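Local coordinates for putative iron-regulated protein A (Parabacteroides distasonis ATCC 8503, PDB 4ECG) that is of uncertain function but binds calcium and belongs to the imelysin-like family, whose members are putative metalloendopeptidases that may take part in iron uptake, at residues D105-S110 and G132-D137; F127-G132 and A138-Q143; H149-M154 and K178-R183; D100-D105 and S202-S207; D50-M55 and D190-W195. All coordinates share one frame; numbering follows the deposited sequence.

Interaction 1 (D105-S110 and G132-D137). With CA (calcium ion), chain G; CA (calcium ion), chain F.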
# COMPACT_ATOMS: atom_id res chain seq x y z
N ASP A 105 -6.35 -3.45 -6.25
CA ASP A 105 -5.85 -3.63 -4.87
C ASP A 105 -6.12 -5.08 -4.38
O ASP A 105 -5.20 -5.82 -4.05
CB ASP A 105 -6.50 -2.55 -3.96
CG ASP A 105 -6.13 -2.67 -2.48
OD1 ASP A 105 -5.05 -3.18 -2.11
OD2 ASP A 105 -6.92 -2.18 -1.64
N PRO A 106 -7.38 -5.55 -4.42
CA PRO A 106 -7.51 -6.94 -4.01
C PRO A 106 -6.94 -7.96 -4.99
O PRO A 106 -6.53 -9.03 -4.59
CB PRO A 106 -9.04 -7.11 -3.85
CG PRO A 106 -9.61 -6.06 -4.72
CD PRO A 106 -8.70 -4.90 -4.45
N SER A 107 -6.91 -7.64 -6.27
CA SER A 107 -6.36 -8.60 -7.21
C SER A 107 -4.87 -8.82 -6.94
O SER A 107 -4.39 -9.93 -7.01
CB SER A 107 -6.60 -8.15 -8.65
OG SER A 107 -6.21 -9.18 -9.56
N LEU A 108 -4.18 -7.75 -6.60
CA LEU A 108 -2.73 -7.75 -6.40
C LEU A 108 -2.32 -8.20 -5.00
O LEU A 108 -1.20 -8.64 -4.84
CB LEU A 108 -2.21 -6.31 -6.56
CG LEU A 108 -1.80 -5.87 -7.97
CD1 LEU A 108 -1.72 -4.36 -7.99
CD2 LEU A 108 -0.46 -6.55 -8.35
N ASP A 109 -3.20 -8.08 -3.99
CA ASP A 109 -2.68 -8.04 -2.63
C ASP A 109 -3.71 -8.43 -1.58
O ASP A 109 -3.77 -7.84 -0.50
CB ASP A 109 -2.11 -6.63 -2.37
CG ASP A 109 -1.09 -6.56 -1.19
OD1 ASP A 109 -0.38 -7.55 -0.88
OD2 ASP A 109 -0.98 -5.45 -0.60
N SER A 110 -4.45 -9.50 -1.84
CA SER A 110 -5.38 -9.99 -0.84
C SER A 110 -4.68 -10.65 0.34
O SER A 110 -3.70 -11.39 0.19
CB SER A 110 -6.43 -10.93 -1.47
OG SER A 110 -7.22 -10.25 -2.44
N GLY A 132 -9.60 -15.84 -12.33
CA GLY A 132 -10.88 -15.09 -12.45
C GLY A 132 -10.94 -13.67 -11.88
O GLY A 132 -9.98 -13.17 -11.27
N ALA A 133 -12.09 -13.03 -12.07
CA ALA A 133 -12.33 -11.68 -11.54
C ALA A 133 -12.40 -11.72 -10.03
O ALA A 133 -12.80 -12.70 -9.46
CB ALA A 133 -13.61 -11.07 -12.11
N VAL A 134 -12.03 -10.62 -9.39
CA VAL A 134 -12.16 -10.48 -7.96
C VAL A 134 -13.62 -10.73 -7.54
O VAL A 134 -14.52 -10.17 -8.11
CB VAL A 134 -11.73 -9.10 -7.46
CG1 VAL A 134 -12.16 -8.92 -5.97
CG2 VAL A 134 -10.22 -8.93 -7.67
N ASP A 135 -13.82 -11.58 -6.55
CA ASP A 135 -15.11 -11.78 -5.94
C ASP A 135 -15.00 -11.88 -4.41
O ASP A 135 -14.69 -12.95 -3.85
CB ASP A 135 -15.71 -13.06 -6.52
CG ASP A 135 -17.17 -13.23 -6.15
OD1 ASP A 135 -17.73 -12.34 -5.44
OD2 ASP A 135 -17.72 -14.27 -6.58
N GLU A 136 -15.30 -10.79 -3.73
CA GLU A 136 -14.92 -10.59 -2.35
C GLU A 136 -15.74 -11.39 -1.37
O GLU A 136 -15.29 -11.60 -0.25
CB GLU A 136 -15.01 -9.12 -1.97
CG GLU A 136 -13.94 -8.24 -2.64
CD GLU A 136 -12.66 -8.04 -1.81
OE1 GLU A 136 -12.15 -9.03 -1.22
OE2 GLU A 136 -12.15 -6.89 -1.77
N ASP A 137 -16.94 -11.84 -1.78
CA ASP A 137 -17.81 -12.62 -0.90
C ASP A 137 -17.89 -14.13 -1.13
O ASP A 137 -18.82 -14.75 -0.64
CB ASP A 137 -19.23 -12.03 -0.91
CG ASP A 137 -19.92 -12.13 -2.27
OD1 ASP A 137 -19.55 -12.98 -3.12
OD2 ASP A 137 -20.87 -11.35 -2.46
CA CA G . -20.37 -12.52 -5.94
CA CA F . -1.39 -4.12 1.53
O HOH W 1 -9.25 -9.39 -0.80
O HOH W 2 -20.30 -14.81 -5.04
O HOH W 3 -19.94 -10.61 -4.94

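Interaction 2 (F127-G132 and A138-Q143)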
# COMPACT_ATOMS: atom_id res chain seq x y z
N PHE A 127 -5.58 -24.64 -12.38
CA PHE A 127 -5.13 -23.26 -12.33
C PHE A 127 -6.15 -22.20 -12.73
O PHE A 127 -6.05 -21.07 -12.27
CB PHE A 127 -3.85 -23.08 -13.14
CG PHE A 127 -2.75 -23.94 -12.66
CD1 PHE A 127 -2.28 -23.81 -11.36
CD2 PHE A 127 -2.15 -24.85 -13.50
CE1 PHE A 127 -1.24 -24.61 -10.91
CE2 PHE A 127 -1.13 -25.67 -13.07
CZ PHE A 127 -0.67 -25.55 -11.78
N SER A 128 -7.15 -22.58 -13.51
CA SER A 128 -8.26 -21.68 -13.84
C SER A 128 -8.95 -21.01 -12.63
O SER A 128 -9.51 -19.92 -12.76
CB SER A 128 -9.33 -22.36 -14.74
OG SER A 128 -9.94 -23.48 -14.12
N LYS A 129 -8.90 -21.65 -11.47
CA LYS A 129 -9.50 -21.10 -10.28
C LYS A 129 -8.81 -19.80 -9.79
O LYS A 129 -9.35 -19.12 -8.93
CB LYS A 129 -9.51 -22.15 -9.16
CG LYS A 129 -10.43 -23.35 -9.38
CD LYS A 129 -10.44 -24.35 -8.19
CE LYS A 129 -11.54 -24.12 -7.10
NZ LYS A 129 -11.33 -23.04 -6.05
N ILE A 130 -7.62 -19.47 -10.29
CA ILE A 130 -6.84 -18.38 -9.74
C ILE A 130 -6.85 -17.12 -10.59
O ILE A 130 -6.42 -16.07 -10.13
CB ILE A 130 -5.40 -18.82 -9.44
CG1 ILE A 130 -4.47 -18.62 -10.61
CG2 ILE A 130 -5.36 -20.27 -8.93
CD1 ILE A 130 -3.03 -18.99 -10.30
N SER A 131 -7.38 -17.22 -11.80
CA SER A 131 -7.24 -16.19 -12.81
C SER A 131 -8.54 -15.46 -13.02
O SER A 131 -8.58 -14.56 -13.81
CB SER A 131 -6.81 -16.83 -14.12
OG SER A 131 -7.84 -17.72 -14.54
N GLY A 132 -9.60 -15.84 -12.33
CA GLY A 132 -10.88 -15.09 -12.45
C GLY A 132 -10.94 -13.67 -11.88
O GLY A 132 -9.98 -13.17 -11.27
N ALA A 138 -16.97 -14.71 -1.90
CA ALA A 138 -16.77 -16.17 -1.97
C ALA A 138 -15.41 -16.49 -1.27
O ALA A 138 -14.44 -15.73 -1.48
CB ALA A 138 -16.78 -16.59 -3.43
N GLU A 139 -15.31 -17.52 -0.41
CA GLU A 139 -14.02 -17.76 0.39
C GLU A 139 -12.88 -18.18 -0.56
O GLU A 139 -11.69 -17.80 -0.38
CB GLU A 139 -14.16 -18.77 1.59
CG GLU A 139 -14.32 -20.28 1.26
CD GLU A 139 -13.30 -21.22 1.96
OE1 GLU A 139 -12.97 -20.99 3.15
OE2 GLU A 139 -12.82 -22.20 1.33
N ASP A 140 -13.28 -18.94 -1.58
CA ASP A 140 -12.44 -19.32 -2.71
C ASP A 140 -12.55 -18.32 -3.90
O ASP A 140 -12.42 -18.72 -5.07
CB ASP A 140 -12.91 -20.70 -3.17
CG ASP A 140 -14.36 -20.69 -3.62
OD1 ASP A 140 -15.09 -19.65 -3.46
OD2 ASP A 140 -14.75 -21.75 -4.13
N GLY A 141 -12.82 -17.04 -3.62
CA GLY A 141 -12.74 -16.04 -4.65
C GLY A 141 -11.32 -16.09 -5.18
O GLY A 141 -10.39 -16.33 -4.42
N PRO A 142 -11.14 -15.92 -6.48
CA PRO A 142 -9.82 -16.01 -7.06
C PRO A 142 -8.79 -15.12 -6.44
O PRO A 142 -7.64 -15.52 -6.35
CB PRO A 142 -10.04 -15.61 -8.52
CG PRO A 142 -11.47 -15.98 -8.82
CD PRO A 142 -12.20 -15.81 -7.51
N GLN A 143 -9.17 -13.94 -5.98
CA GLN A 143 -8.21 -13.01 -5.41
C GLN A 143 -7.45 -13.58 -4.23
O GLN A 143 -6.35 -13.19 -3.99
CB GLN A 143 -8.90 -11.69 -5.00
CG GLN A 143 -9.82 -11.73 -3.79
CD GLN A 143 -11.13 -12.36 -4.13
OE1 GLN A 143 -11.36 -12.72 -5.28
NE2 GLN A 143 -11.98 -12.49 -3.14

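Interaction 3 (H149-M154 and K178-R183)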
# COMPACT_ATOMS: atom_id res chain seq x y z
N HIS A 149 0.95 -12.13 -1.83
CA HIS A 149 1.12 -13.03 -0.69
C HIS A 149 1.12 -14.49 -1.05
O HIS A 149 1.67 -15.30 -0.31
CB HIS A 149 0.11 -12.69 0.41
CG HIS A 149 0.27 -11.28 0.95
ND1 HIS A 149 1.41 -10.86 1.54
CD2 HIS A 149 -0.56 -10.19 0.89
CE1 HIS A 149 1.29 -9.57 1.86
NE2 HIS A 149 0.07 -9.16 1.47
N THR A 150 0.54 -14.85 -2.19
CA THR A 150 0.60 -16.24 -2.62
C THR A 150 2.05 -16.50 -3.12
O THR A 150 2.64 -17.51 -2.77
CB THR A 150 -0.48 -16.60 -3.68
OG1 THR A 150 -1.77 -16.43 -3.13
CG2 THR A 150 -0.34 -18.05 -4.15
N ALA A 151 2.59 -15.60 -3.93
CA ALA A 151 3.99 -15.64 -4.37
C ALA A 151 4.92 -15.68 -3.11
O ALA A 151 5.78 -16.53 -3.02
CB ALA A 151 4.30 -14.42 -5.27
N GLU A 152 4.64 -14.84 -2.13
CA GLU A 152 5.43 -14.72 -0.90
C GLU A 152 5.51 -16.04 -0.20
O GLU A 152 6.59 -16.47 0.25
CB GLU A 152 4.76 -13.70 0.05
CG GLU A 152 5.62 -13.23 1.22
CD GLU A 152 4.84 -12.53 2.33
OE1 GLU A 152 3.56 -12.42 2.28
OE2 GLU A 152 5.54 -12.14 3.29
N LYS A 153 4.34 -16.69 -0.10
CA LYS A 153 4.20 -17.90 0.68
C LYS A 153 5.03 -19.00 0.05
O LYS A 153 5.54 -19.83 0.77
CB LYS A 153 2.73 -18.40 0.79
CG LYS A 153 2.57 -19.42 1.92
CD LYS A 153 1.13 -19.97 2.08
CE LYS A 153 0.97 -20.97 3.24
NZ LYS A 153 1.67 -22.28 3.03
N MSE A 154 5.18 -18.97 -1.27
CA MSE A 154 5.96 -19.94 -2.03
C MSE A 154 7.45 -19.58 -2.14
O MSE A 154 8.24 -20.47 -2.40
CB MSE A 154 5.39 -20.09 -3.44
CG MSE A 154 3.95 -20.57 -3.49
SE MSE A 154 3.12 -20.48 -5.27
CE MSE A 154 1.50 -21.37 -4.76
N LYS A 178 4.46 -19.08 -11.29
CA LYS A 178 4.60 -18.38 -12.57
C LYS A 178 3.29 -17.67 -12.92
O LYS A 178 3.31 -16.49 -13.30
CB LYS A 178 4.92 -19.37 -13.68
CG LYS A 178 5.31 -18.77 -15.03
CD LYS A 178 5.25 -19.78 -16.18
CE LYS A 178 6.59 -20.38 -16.60
NZ LYS A 178 6.41 -21.55 -17.56
N LEU A 179 2.15 -18.35 -12.74
CA LEU A 179 0.86 -17.76 -13.12
C LEU A 179 0.49 -16.56 -12.25
O LEU A 179 0.02 -15.54 -12.75
CB LEU A 179 -0.25 -18.81 -13.13
CG LEU A 179 -0.11 -19.81 -14.27
CD1 LEU A 179 -0.97 -21.02 -13.94
CD2 LEU A 179 -0.52 -19.16 -15.59
N VAL A 180 0.74 -16.70 -10.94
CA VAL A 180 0.55 -15.65 -10.03
C VAL A 180 1.39 -14.41 -10.39
O VAL A 180 0.87 -13.29 -10.40
CB VAL A 180 0.81 -16.18 -8.63
CG1 VAL A 180 1.07 -15.04 -7.69
CG2 VAL A 180 -0.34 -17.14 -8.20
N SER A 181 2.66 -14.63 -10.74
CA SER A 181 3.55 -13.56 -11.09
C SER A 181 3.21 -12.93 -12.47
O SER A 181 3.36 -11.72 -12.61
CB SER A 181 4.99 -14.07 -11.10
OG SER A 181 5.35 -14.75 -9.92
N GLU A 182 2.73 -13.71 -13.44
CA GLU A 182 2.17 -13.14 -14.71
C GLU A 182 1.06 -12.17 -14.38
O GLU A 182 0.93 -11.12 -14.96
CB GLU A 182 1.55 -14.22 -15.62
CG GLU A 182 2.51 -14.85 -16.60
CD GLU A 182 2.03 -16.17 -17.25
OE1 GLU A 182 0.82 -16.30 -17.64
OE2 GLU A 182 2.91 -17.05 -17.38
N ARG A 183 0.20 -12.57 -13.47
CA ARG A 183 -0.96 -11.80 -13.17
C ARG A 183 -0.56 -10.57 -12.31
O ARG A 183 -1.16 -9.50 -12.47
CB ARG A 183 -2.02 -12.68 -12.50
CG ARG A 183 -3.25 -11.89 -12.04
CD ARG A 183 -3.91 -11.21 -13.24
NE ARG A 183 -5.22 -10.62 -12.98
CZ ARG A 183 -6.39 -11.26 -13.13
NH1 ARG A 183 -6.48 -12.50 -13.49
NH2 ARG A 183 -7.52 -10.62 -12.89

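Interaction 4 (D100-D105 and S202-S207)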
# COMPACT_ATOMS: atom_id res chain seq x y z
N ASP A 100 -8.77 1.24 -7.18
CA ASP A 100 -10.13 1.03 -6.71
C ASP A 100 -11.05 0.55 -7.83
O ASP A 100 -11.70 -0.46 -7.71
CB ASP A 100 -10.69 2.34 -6.12
CG ASP A 100 -12.08 2.19 -5.54
OD1 ASP A 100 -12.21 1.48 -4.54
OD2 ASP A 100 -13.04 2.80 -6.06
N LEU A 101 -11.08 1.27 -8.94
CA LEU A 101 -12.10 1.07 -9.95
C LEU A 101 -12.01 -0.27 -10.69
O LEU A 101 -13.06 -0.87 -11.07
CB LEU A 101 -12.09 2.28 -10.93
CG LEU A 101 -12.72 3.59 -10.37
CD1 LEU A 101 -12.56 4.69 -11.41
CD2 LEU A 101 -14.20 3.45 -9.91
N ALA A 102 -10.78 -0.74 -10.92
CA ALA A 102 -10.56 -1.98 -11.71
C ALA A 102 -10.22 -3.08 -10.76
O ALA A 102 -9.74 -4.10 -11.16
CB ALA A 102 -9.48 -1.79 -12.75
N GLN A 103 -10.46 -2.85 -9.49
CA GLN A 103 -10.35 -3.90 -8.49
C GLN A 103 -8.92 -4.39 -8.29
O GLN A 103 -8.74 -5.50 -7.84
CB GLN A 103 -11.22 -5.08 -8.89
CG GLN A 103 -12.68 -4.75 -9.15
CD GLN A 103 -13.40 -4.78 -7.85
OE1 GLN A 103 -13.16 -3.92 -6.99
NE2 GLN A 103 -14.21 -5.84 -7.65
N LEU A 104 -7.92 -3.56 -8.57
CA LEU A 104 -6.57 -4.06 -8.64
C LEU A 104 -5.93 -4.21 -7.25
O LEU A 104 -5.08 -5.06 -7.08
CB LEU A 104 -5.73 -3.25 -9.61
CG LEU A 104 -6.22 -3.17 -11.06
CD1 LEU A 104 -5.40 -2.09 -11.75
CD2 LEU A 104 -6.16 -4.48 -11.81
N ASP A 105 -6.35 -3.45 -6.25
CA ASP A 105 -5.85 -3.63 -4.87
C ASP A 105 -6.12 -5.08 -4.38
O ASP A 105 -5.20 -5.82 -4.05
CB ASP A 105 -6.50 -2.55 -3.96
CG ASP A 105 -6.13 -2.67 -2.48
OD1 ASP A 105 -5.05 -3.18 -2.11
OD2 ASP A 105 -6.92 -2.18 -1.64
N SER A 202 -15.12 -0.37 -19.62
CA SER A 202 -16.25 0.30 -19.01
C SER A 202 -15.88 1.04 -17.71
O SER A 202 -16.31 2.16 -17.50
CB SER A 202 -17.31 -0.75 -18.73
OG SER A 202 -18.52 -0.11 -18.42
N ASP A 203 -15.10 0.39 -16.85
CA ASP A 203 -14.66 0.96 -15.55
C ASP A 203 -13.53 2.05 -15.63
O ASP A 203 -13.42 2.93 -14.78
CB ASP A 203 -14.11 -0.16 -14.65
CG ASP A 203 -15.11 -1.25 -14.32
OD1 ASP A 203 -16.34 -1.05 -14.36
OD2 ASP A 203 -14.59 -2.32 -13.95
N VAL A 204 -12.64 1.92 -16.60
CA VAL A 204 -11.51 2.83 -16.77
C VAL A 204 -11.36 3.17 -18.24
O VAL A 204 -10.49 2.63 -18.93
CB VAL A 204 -10.19 2.20 -16.27
CG1 VAL A 204 -9.05 3.19 -16.48
CG2 VAL A 204 -10.33 1.76 -14.81
N PRO A 205 -12.24 4.05 -18.75
CA PRO A 205 -12.21 4.34 -20.17
C PRO A 205 -11.06 5.19 -20.61
O PRO A 205 -10.48 4.92 -21.62
CB PRO A 205 -13.54 5.07 -20.41
CG PRO A 205 -13.98 5.58 -19.07
CD PRO A 205 -13.44 4.60 -18.08
N SER A 206 -10.75 6.23 -19.85
CA SER A 206 -9.78 7.26 -20.26
C SER A 206 -8.71 7.48 -19.16
O SER A 206 -8.75 6.90 -18.09
CB SER A 206 -10.51 8.55 -20.62
OG SER A 206 -11.20 9.07 -19.49
N SER A 207 -7.74 8.32 -19.44
CA SER A 207 -6.65 8.53 -18.50
C SER A 207 -7.13 9.08 -17.16
O SER A 207 -7.86 10.05 -17.12
CB SER A 207 -5.64 9.49 -19.13
OG SER A 207 -4.68 9.90 -18.17

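Interaction 5 (D50-M55 and D190-W195)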
# COMPACT_ATOMS: atom_id res chain seq x y z
N ASP A 50 7.63 3.26 -11.42
CA ASP A 50 8.72 2.58 -10.72
C ASP A 50 8.20 1.19 -10.39
O ASP A 50 8.94 0.21 -10.50
CB ASP A 50 9.08 3.34 -9.43
CG ASP A 50 10.20 2.68 -8.57
OD1 ASP A 50 11.23 2.20 -9.12
OD2 ASP A 50 10.06 2.70 -7.31
N MSE A 51 6.94 1.10 -9.97
CA MSE A 51 6.32 -0.21 -9.75
C MSE A 51 6.36 -1.08 -11.06
O MSE A 51 6.73 -2.25 -10.99
CB MSE A 51 4.89 -0.07 -9.25
CG MSE A 51 4.36 -1.37 -8.59
SE MSE A 51 2.53 -1.15 -8.06
CE MSE A 51 2.24 -3.08 -7.76
N LEU A 52 6.00 -0.53 -12.22
CA LEU A 52 5.96 -1.36 -13.43
C LEU A 52 7.38 -1.85 -13.72
O LEU A 52 7.57 -3.04 -13.99
CB LEU A 52 5.33 -0.66 -14.64
CG LEU A 52 5.28 -1.43 -15.97
CD1 LEU A 52 4.56 -2.77 -15.84
CD2 LEU A 52 4.67 -0.59 -17.09
N THR A 53 8.37 -0.96 -13.60
CA THR A 53 9.76 -1.32 -13.89
C THR A 53 10.15 -2.45 -12.93
O THR A 53 10.65 -3.47 -13.37
CB THR A 53 10.72 -0.11 -13.81
OG1 THR A 53 10.36 0.89 -14.78
CG2 THR A 53 12.17 -0.54 -14.04
N LYS A 54 9.87 -2.29 -11.64
CA LYS A 54 10.31 -3.27 -10.66
C LYS A 54 9.51 -4.58 -10.78
O LYS A 54 10.06 -5.66 -10.49
CB LYS A 54 10.21 -2.74 -9.21
CG LYS A 54 10.86 -1.40 -8.89
CD LYS A 54 12.28 -1.53 -8.42
CE LYS A 54 12.98 -0.18 -8.20
NZ LYS A 54 12.52 0.43 -6.94
N MSE A 55 8.24 -4.49 -11.21
CA MSE A 55 7.42 -5.69 -11.43
C MSE A 55 7.89 -6.51 -12.64
O MSE A 55 7.90 -7.71 -12.59
CB MSE A 55 5.93 -5.35 -11.55
CG MSE A 55 5.01 -6.55 -11.53
SE MSE A 55 5.03 -7.50 -9.78
CE MSE A 55 3.74 -6.39 -8.91
N ASP A 190 -1.89 -2.71 -15.88
CA ASP A 190 -3.20 -2.09 -15.98
C ASP A 190 -3.26 -0.83 -15.10
O ASP A 190 -3.79 0.18 -15.50
CB ASP A 190 -4.34 -3.09 -15.70
CG ASP A 190 -4.53 -4.12 -16.84
OD1 ASP A 190 -4.02 -3.87 -17.94
OD2 ASP A 190 -5.14 -5.19 -16.65
N LEU A 191 -2.61 -0.87 -13.95
CA LEU A 191 -2.61 0.23 -12.99
C LEU A 191 -1.93 1.45 -13.59
O LEU A 191 -2.46 2.56 -13.53
CB LEU A 191 -1.86 -0.22 -11.71
CG LEU A 191 -1.87 0.67 -10.47
CD1 LEU A 191 -3.28 1.19 -10.18
CD2 LEU A 191 -1.29 -0.13 -9.27
N TYR A 192 -0.74 1.26 -14.13
CA TYR A 192 0.05 2.37 -14.65
C TYR A 192 -0.61 2.88 -15.92
O TYR A 192 -0.86 4.09 -16.01
CB TYR A 192 1.53 2.00 -14.88
CG TYR A 192 2.32 3.03 -15.64
CD1 TYR A 192 2.67 4.24 -15.06
CD2 TYR A 192 2.72 2.80 -16.95
CE1 TYR A 192 3.39 5.20 -15.76
CE2 TYR A 192 3.47 3.75 -17.65
CZ TYR A 192 3.81 4.95 -17.05
OH TYR A 192 4.52 5.91 -17.73
N ASN A 193 -0.94 1.97 -16.85
CA ASN A 193 -1.69 2.37 -18.06
C ASN A 193 -3.01 3.01 -17.77
O ASN A 193 -3.39 3.93 -18.43
CB ASN A 193 -1.90 1.22 -19.04
CG ASN A 193 -0.59 0.70 -19.62
OD1 ASN A 193 0.34 1.44 -19.79
ND2 ASN A 193 -0.53 -0.59 -19.86
N GLY A 194 -3.73 2.52 -16.78
CA GLY A 194 -5.02 3.12 -16.44
C GLY A 194 -4.89 4.60 -16.08
O GLY A 194 -5.69 5.40 -16.48
N TRP A 195 -3.86 4.95 -15.32
CA TRP A 195 -3.58 6.34 -15.00
C TRP A 195 -3.05 7.08 -16.21
O TRP A 195 -3.51 8.19 -16.48
CB TRP A 195 -2.57 6.44 -13.85
CG TRP A 195 -3.21 6.33 -12.51
CD1 TRP A 195 -3.67 5.19 -11.88
CD2 TRP A 195 -3.50 7.41 -11.60
NE1 TRP A 195 -4.24 5.50 -10.67
CE2 TRP A 195 -4.15 6.80 -10.44
CE3 TRP A 195 -3.30 8.74 -11.61
CZ2 TRP A 195 -4.53 7.53 -9.36
CZ3 TRP A 195 -3.68 9.47 -10.52
CH2 TRP A 195 -4.25 8.88 -9.40

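Interaction 1 (D105-S110 and G132-D137)
With CG1 trans to its own backbone N (chi1 169°), Val134 spreads its two methyls over helix 104-109: CG1 rests on Pro106 CG at 4.0 Å and CG2 on Ser107 CB at 3.8 Å. A bend at chi2 (-93°) brings the Glu136 carboxylate close to the same proline, OE2 standing 3.7 Å from Pro106 CB. Its other oxygen is tied in through water 1, which donates to Glu136 OE1 over 3.0 Å and to Ser110 OG over 2.7 Å. Ser110 OG in turn donates to Pro106 O at 2.6 Å, a side-chain bond back to the carbonyl four residues earlier. In the imelysin fold the contact pins the long loop that precedes helix 147-155 onto helix 104-109, and a calcium ion lies to each side. Asp135 OD1 binds one at 2.7 Å, together with waters 2 and 3, and Asp137 completes the site from farther off; water 2 donates to both aspartates. Asp109 OD2 binds the other at 2.5 Å, shared with Glu92.

Interaction 2 (F127-G132 and A138-Q143)
Ile130 O and Gly132 O, two carbonyls that lie against Pro142, both accept hydrogen bonds from NH1 of Arg146, so one guanidinium nitrogen gathers the loop backbone at 130-132. Pro142 fits into this curve of backbone oxygens: its CB is 3.6 Å from Lys129 O and 3.7 Å from Gly132 O, while its CG lies 3.8 Å from Gly132 CA. No direct hydrogen bond joins the segments. The second touch is electrostatic. Lys129 bends at chi3 (92°) and again at chi4, which brings its ammonium near Asp140; NZ stops 4.0 Å from Asp140 CB and 4.1 Å from Asp140 OD2, too far for a salt bridge. Asp140 occupies the third position of a type I beta turn closed by Gly141 N to Ala138 O at 3.0 Å. This loop region, near the surface and next to the Asp135 calcium site, runs from helix 115-124 to helix 147-155; Ile130 points away from Pro142 and packs on Ile121 of helix 115-124 and on Tyr176 and Val180 of helix 171-196.

Interaction 3 (H149-M154 and K178-R183)
Next in sequence to Thr150 and Ala151, which meet Val180, the imidazole of His149 sits on the other side of its helix and has the carboxylate carbon of Glu152 in plane at its edge, and it meets Trp111 edge-to-face. His149 and Glu152 form the His-x-x-Glu pair expected of the imelysin (M75) family. ND1 donates to Glu152 OE1 over 2.8 Å in a nearly straight bond (171°), reaching the syn side of that oxygen but tilted 33° from the carboxylate plane. The ring's other nitrogen, NE2, bonds to Glu277 OE2, and Glu152 OE2 is held by Ser281 OG; bonds at both ring nitrogens fix the rotation of the imidazole. All of this lies on the side of helix 147-155 turned from the interhelix contact. Toward helix 171-196 the helix presents small groups. Thr150 turns OG1 back to Arg146 O, an earlier carbonyl of its own chain, and offers its methyl CG2, 4.2 Å from Val180 CG2. Val180, with CG1 swung opposite its own backbone N (chi1 161°), straddles the neighbouring residues: its CG1 lies 4.1 Å from Ala151 CB and equally 4.1 Å from Ala151 N.

Interaction 4 (D100-D105 and S202-S207)
Leu101 meets the loop 202-207 from the root of its side chain outward: CB lies 4.3 Å from Val204 CG2 and 4.1 Å from Asp203 O. With CG swung beside the backbone N (chi1 -75°), the branch carries CD1 onward along the same carbonyl, to 3.9 Å from Asp203 O. Next along the chain, Ala102 sets its CB 4.2 Å from Val204 CG2, so this one valine methyl serves two neighbouring residues. In the reverse direction Asp203 leans on the backbone of Leu101: its OD2 stands 3.6 Å from Leu101 O, two acceptors side by side with no hydrogen bond between them, and its CB is 3.8 Å from that oxygen. The carbonyl belongs to a helix end. Helix 98-101 closes in a Schellman motif, Gln103 N bonding to Asp100 O at 3.2 Å and Leu104 N to Ala99 O, with Gln103 at positive phi (67°) as the C-prime residue. Gln103 is also the N-cap position of helix 104-109, so the chain turns between two short helices directly after the residues that touch the loop. That loop joins helix 171-196 to helix 208-214, and Ser207 caps the latter through a bond between its OG and Glu210 N. Tyr220 packs on both Leu101 and Val204, next to the calcium ligand Ser221, whose side chain is about 9 Å from that of Leu101.

Interaction 5 (D50-M55 and D190-W195)
Two apolar pairs join the helices, each made by one residue of 51-52 and one of 191-192. Met51, modelled as selenomethionine, stretches out fully beyond CG, its CG trans to the backbone N (chi1 -162°), and brings SE to 4.1 Å from Leu191 CD2; the two side chains cross at about a right angle. One residue on, Leu52 reaches with its CD2 methyl to Tyr192 CD2 at 3.9 Å, coming at the ring obliquely, and this pair too crosses nearly at right angles. The contact links the long helices 29-68 and 171-196 of the mainly helical imelysin fold. Trp88 of helix 71-89 covers both Met51 and Leu191, and its NE1 bonds to Asp109 OD2, a calcium ligand; the side chains of Met51 and Asp109 are about 8 Å apart. The ionic interactions lie away from the interface, on the side of Asp50 and Lys54. Lys54 folds back at chi2 (-92°) over one helical turn to bridge Asp50, NZ lying 3.1 Å from OD1 and 3.4 Å from OD2 of that residue, both weak as hydrogen bonds. Asp50 OD2 has a second cationic partner in Arg303, which would help to balance the carboxylate. Backbone bonds keep both helices regular: Met55 N to Met51 O is 2.7 Å, and Gly194 N to Asp190 O is likewise 2.7 Å.

Overall arrangement
All five contacts belong to the imelysin-like part of the chain. Helix 171-196 carries one segment each of interactions 3 and 5, their centres about 17 Å apart, and the loop of interaction 4 follows its end. Interactions 1 and 2 interleave along the chain, share Gly132 and have centres about 8 Å apart; both precede interaction 3. All three are nested within the longer loops closed by interactions 4 and 5, which themselves cross. Helix 104-109 joins interactions 1 and 4. Interactions 1 and 3 meet where Asp109 of the calcium site approaches His149, so packing of distant chain parts probably helps to shape the metal-binding region.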